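Local coordinates for protein exodeoxyribonuclease III (Neisseria meningitidis, PDB 2JC4) that probably removes nucleotides from the 3' ends of double-stranded DNA during DNA repair, using bound magnesium or manganese ions, at residues 12-15 with 16-19; 184-187 with 188-191. All coordinates share one frame; numbering follows the deposited sequence. Where two conformers were deposited one is given.

Both contacts are local ones in the DNase I-like fold of this nuclease. Contact 1 (12-15 with 16-19) lies in helix 11-23, which connects the neighbouring strands 2-7 and 29-33 of one mixed sheet. Contact 2 (184-187 with 188-191) runs from edge strand 185-186 of the other mixed sheet into helix 187-191. Their centres are 28 Å apart, on opposite sides of the chain's centre, and their nearest atoms are about 19 Å apart. Contact 1 is nearer the metal site: the side chain of R14 comes within about 7 Å of the bound magnesium. In contact 2, the L188 side chain is about 8 Å from a bound sodium and from the side chain of D217, predicted to matter for catalysis.

Contact 1: 12-15 with 16-19; sequences NVRL and PQVQ
L15 and Q19 meet one turn apart on helix 11-23. The side-chain amide of Q19 lies against the branched end of L15, with Q19 CD 3.7 Å from L15 CG. Q19 CG also approaches L15 CD1. The two side chains lie at a slant to each other. L15 holds its CG anti to the backbone N (chi1 -175°), which sets both methyls near the Q19 amide. At its base, L15 CB packs against P16 CD at 3.5 Å.

R14 and Q17 form the second pair. They run alongside one another and point the same way. Q17 OE1 sits 3.4 Å from R14 CD, so this touch is to the aliphatic part of the arginine. The guanidinium and amide planes are turned 55° apart. The guanidinium is tied to three backbone carbonyls, which fixes its rotation: R14 NE bonds to V8 O, R14 NH2 to N9 O, and R14 NH1 to R243 O, which Q17 NE2 shares. N9 is a magnesium ligand, so R14 holds the backbone of a metal-binding residue. CG1 of V13 lies over one face of the guanidinium, offset toward the rim.

Two backbone bonds carry the helix across P16. V18 N donates to R14 O at 3.0 Å, and Q19 N donates to L15 O at 2.8 Å. P16 has no N-H to give, and the helix is kinked here.

The helix connects strands 2-7 and 29-33 in a beta-alpha-beta unit. R14, Q17 and V18 rest on W6 of strand 2-7, while L15 and Q19 face helix 44-48, where both touch A46.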
loop_
_atom_site.group_PDB
_atom_site.type_symbol
_atom_site.label_atom_id
_atom_site.label_comp_id
_atom_site.label_asym_id
_atom_site.label_seq_id
_atom_site.Cartn_x
_atom_site.Cartn_y
_atom_site.Cartn_z
ATOM N N ASN A 12 15.912 0.244 5.593
ATOM C CA ASN A 12 17.280 -0.100 6.020
ATOM C C ASN A 12 17.421 -1.618 6.066
ATOM O O ASN A 12 18.362 -2.195 5.512
ATOM C CB ASN A 12 17.584 0.508 7.390
ATOM C CG ASN A 12 19.052 0.965 7.531
ATOM O OD1 ASN A 12 19.954 0.496 6.822
ATOM N ND2 ASN A 12 19.281 1.907 8.445
ATOM N N VAL A 13 16.461 -2.272 6.716
ATOM C CA VAL A 13 16.512 -3.729 6.841
ATOM C C VAL A 13 16.306 -4.438 5.509
ATOM O O VAL A 13 16.990 -5.421 5.193
ATOM C CB VAL A 13 15.481 -4.226 7.867
ATOM C CG1 VAL A 13 15.575 -5.748 8.013
ATOM C CG2 VAL A 13 15.717 -3.534 9.209
ATOM N N ARG A 14 15.338 -3.962 4.736
ATOM C CA ARG A 14 14.857 -4.711 3.577
ATOM C C ARG A 14 15.525 -4.349 2.279
ATOM O O ARG A 14 15.186 -4.915 1.248
ATOM C CB ARG A 14 13.333 -4.498 3.400
ATOM C CG ARG A 14 12.510 -5.784 3.225
ATOM C CD ARG A 14 12.688 -6.747 4.383
ATOM N NE ARG A 14 12.209 -6.119 5.622
ATOM C CZ ARG A 14 12.358 -6.609 6.842
ATOM N NH1 ARG A 14 12.960 -7.779 7.041
ATOM N NH2 ARG A 14 11.892 -5.919 7.886
ATOM N N LEU A 15 16.442 -3.381 2.302
ATOM C CA LEU A 15 17.058 -2.931 1.041
ATOM C C LEU A 15 17.570 -4.044 0.117
ATOM O O LEU A 15 17.260 -4.014 -1.059
ATOM C CB LEU A 15 18.145 -1.860 1.252
ATOM C CG LEU A 15 18.761 -1.254 -0.015
ATOM C CD1 LEU A 15 17.720 -0.539 -0.877
ATOM C CD2 LEU A 15 19.811 -0.264 0.431
ATOM N N PRO A 16 18.361 -5.009 0.634
ATOM C CA PRO A 16 18.819 -6.063 -0.299
ATOM C C PRO A 16 17.669 -6.775 -1.022
ATOM O O PRO A 16 17.783 -7.108 -2.202
ATOM C CB PRO A 16 19.566 -7.055 0.609
ATOM C CG PRO A 16 19.955 -6.272 1.794
ATOM C CD PRO A 16 18.902 -5.199 1.996
ATOM N N GLN A 17 16.562 -7.008 -0.312
ATOM C CA GLN A 17 15.408 -7.680 -0.902
ATOM C C GLN A 17 14.729 -6.799 -1.931
ATOM O O GLN A 17 14.296 -7.294 -2.968
ATOM C CB GLN A 17 14.416 -8.107 0.191
ATOM C CG GLN A 17 15.043 -9.096 1.191
ATOM C CD GLN A 17 14.048 -9.590 2.236
ATOM O OE1 GLN A 17 12.853 -9.305 2.152
ATOM N NE2 GLN A 17 14.541 -10.376 3.193
ATOM N N VAL A 18 14.629 -5.496 -1.643
ATOM C CA VAL A 18 14.093 -4.529 -2.619
ATOM C C VAL A 18 14.956 -4.528 -3.887
ATOM O O VAL A 18 14.434 -4.606 -5.030
ATOM C CB VAL A 18 13.961 -3.123 -1.999
ATOM C CG1 VAL A 18 13.564 -2.091 -3.027
ATOM C CG2 VAL A 18 12.904 -3.147 -0.847
ATOM N N GLN A 19 16.276 -4.482 -3.683
ATOM C CA GLN A 19 17.240 -4.552 -4.781
ATOM C C GLN A 19 17.055 -5.835 -5.599
ATOM O O GLN A 19 17.039 -5.782 -6.838
ATOM C CB GLN A 19 18.693 -4.400 -4.267
ATOM C CG GLN A 19 19.032 -2.973 -3.734
ATOM C CD GLN A 19 20.384 -2.847 -2.987
ATOM O OE1 GLN A 19 20.800 -3.735 -2.233
ATOM N NE2 GLN A 19 21.043 -1.709 -3.165
#

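Contact 2: 184-187 with 188-191; sequences LTDS and LRQV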
loop_
_atom_site.group_PDB
_atom_site.type_symbol
_atom_site.label_atom_id
_atom_site.label_comp_id
_atom_site.label_asym_id
_atom_site.label_seq_id
_atom_site.Cartn_x
_atom_site.Cartn_y
_atom_site.Cartn_z
ATOM N N LEU A 184 -13.807 3.514 -7.571
ATOM C CA LEU A 184 -12.588 2.706 -7.610
ATOM C C LEU A 184 -12.976 1.269 -7.344
ATOM O O LEU A 184 -13.989 1.028 -6.708
ATOM C CB LEU A 184 -11.631 3.165 -6.508
ATOM C CG LEU A 184 -10.983 4.535 -6.707
ATOM C CD1 LEU A 184 -10.217 4.821 -5.431
ATOM C CD2 LEU A 184 -10.007 4.513 -7.927
ATOM N N THR A 185 -12.173 0.341 -7.870
ATOM C CA THR A 185 -12.394 -1.101 -7.815
ATOM C C THR A 185 -11.265 -1.741 -7.001
ATOM O O THR A 185 -10.089 -1.445 -7.247
ATOM C CB THR A 185 -12.374 -1.664 -9.277
ATOM O OG1 THR A 185 -13.577 -1.265 -9.949
ATOM C CG2 THR A 185 -12.286 -3.183 -9.301
ATOM N N ASP A 186 -11.619 -2.583 -6.014
ATOM C CA ASP A 186 -10.630 -3.405 -5.280
ATOM C C ASP A 186 -10.056 -4.429 -6.291
ATOM O O ASP A 186 -10.669 -5.475 -6.521
ATOM C CB ASP A 186 -11.373 -4.117 -4.098
ATOM C CG ASP A 186 -10.480 -5.043 -3.249
ATOM O OD1 ASP A 186 -9.333 -5.342 -3.641
ATOM O OD2 ASP A 186 -10.973 -5.496 -2.176
ATOM N N SER A 187 -8.896 -4.150 -6.873
ATOM C CA SER A 187 -8.416 -4.956 -8.009
ATOM C C SER A 187 -8.308 -6.452 -7.724
ATOM O O SER A 187 -8.719 -7.280 -8.548
ATOM C CB SER A 187 -7.113 -4.433 -8.596
ATOM O OG SER A 187 -6.004 -4.636 -7.750
ATOM N N LEU A 188 -7.755 -6.814 -6.565
ATOM C CA LEU A 188 -7.565 -8.238 -6.265
ATOM C C LEU A 188 -8.914 -8.992 -6.326
ATOM O O LEU A 188 -8.981 -10.121 -6.850
ATOM C CB LEU A 188 -6.903 -8.404 -4.893
ATOM C CG LEU A 188 -6.479 -9.841 -4.537
ATOM C CD1 LEU A 188 -5.134 -9.856 -3.760
ATOM C CD2 LEU A 188 -7.586 -10.546 -3.789
ATOM N N ARG A 189 -9.985 -8.375 -5.822
ATOM C CA ARG A 189 -11.300 -9.046 -5.801
ATOM C C ARG A 189 -12.014 -9.034 -7.158
ATOM O O ARG A 189 -12.898 -9.862 -7.418
ATOM C CB ARG A 189 -12.204 -8.488 -4.692
ATOM C CG ARG A 189 -11.813 -8.906 -3.269
ATOM C CD ARG A 189 -11.905 -10.404 -3.109
ATOM N NE ARG A 189 -11.528 -10.847 -1.765
ATOM C CZ ARG A 189 -11.037 -12.050 -1.477
ATOM N NH1 ARG A 189 -10.801 -12.919 -2.463
ATOM N NH2 ARG A 189 -10.718 -12.373 -0.208
ATOM N N GLN A 190 -11.627 -8.120 -8.045
ATOM C CA GLN A 190 -12.103 -8.232 -9.430
ATOM C C GLN A 190 -11.571 -9.536 -10.077
ATOM O O GLN A 190 -12.331 -10.282 -10.674
ATOM C CB GLN A 190 -11.710 -7.019 -10.268
ATOM C CG GLN A 190 -11.989 -7.239 -11.775
ATOM C CD GLN A 190 -11.855 -5.972 -12.584
ATOM O OE1 GLN A 190 -12.301 -4.900 -12.157
ATOM N NE2 GLN A 190 -11.238 -6.081 -13.767
ATOM N N VAL A 191 -10.279 -9.806 -9.924
ATOM C CA VAL A 191 -9.601 -10.991 -10.491
ATOM C C VAL A 191 -9.930 -12.291 -9.730
ATOM O O VAL A 191 -10.079 -13.371 -10.335
ATOM C CB VAL A 191 -8.030 -10.783 -10.558
ATOM C CG1 VAL A 191 -7.305 -12.036 -11.048
ATOM C CG2 VAL A 191 -7.670 -9.620 -11.466
HETATM O O HOH W 1 -6.453 -5.084 -4.098
#
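D186 and R189 start out side by side at the beginning of helix 187-191. D186 occupies the N-cap position. From D186 CB the chain leads to D186 CG, anti to the backbone N (chi1 179°), which brings the carboxylate alongside the first turn. D186 CG lies 4.1 Å from both CB and CG of R189. D186 OD1 takes a hydrogen from a water at 2.9 Å, and the same water accepts from L188 N at the longer distance of 3.3 Å. The cap side chain therefore reaches this helix N-H through water. D186 OD2 lies 3.7 Å from R189 CG, against the methylene part of the arginine, and its salt bridge is to R215. The R189 guanidinium then leads away from the carboxylate, with NH2 in a salt bridge to D155 and NH1 bonded to H192 O. The carboxylate and guanidinium planes are 56° apart, and the two charged groups do not touch.

On another side of the turn, T185 CG2 meets Q190 OE1 at 3.3 Å. Q190 NE2 bonds to A226 O, and the hydroxyl of S187 bonds to I219 O, which ties the first helix residue to strand 217-221.

The backbone closes the turn. Q190 N donates to D186 O at 3.2 Å, and V191 N donates to S187 O at 3.3 Å. The bonds from R189 N to D186 O and from Q190 N to S187 O are weak.

This is a helix N-cap with a water between the capping aspartate and a backbone N-H. It turns the chain from edge strand 185-186 of a sheet of the DNase I-like fold straight into a short helix.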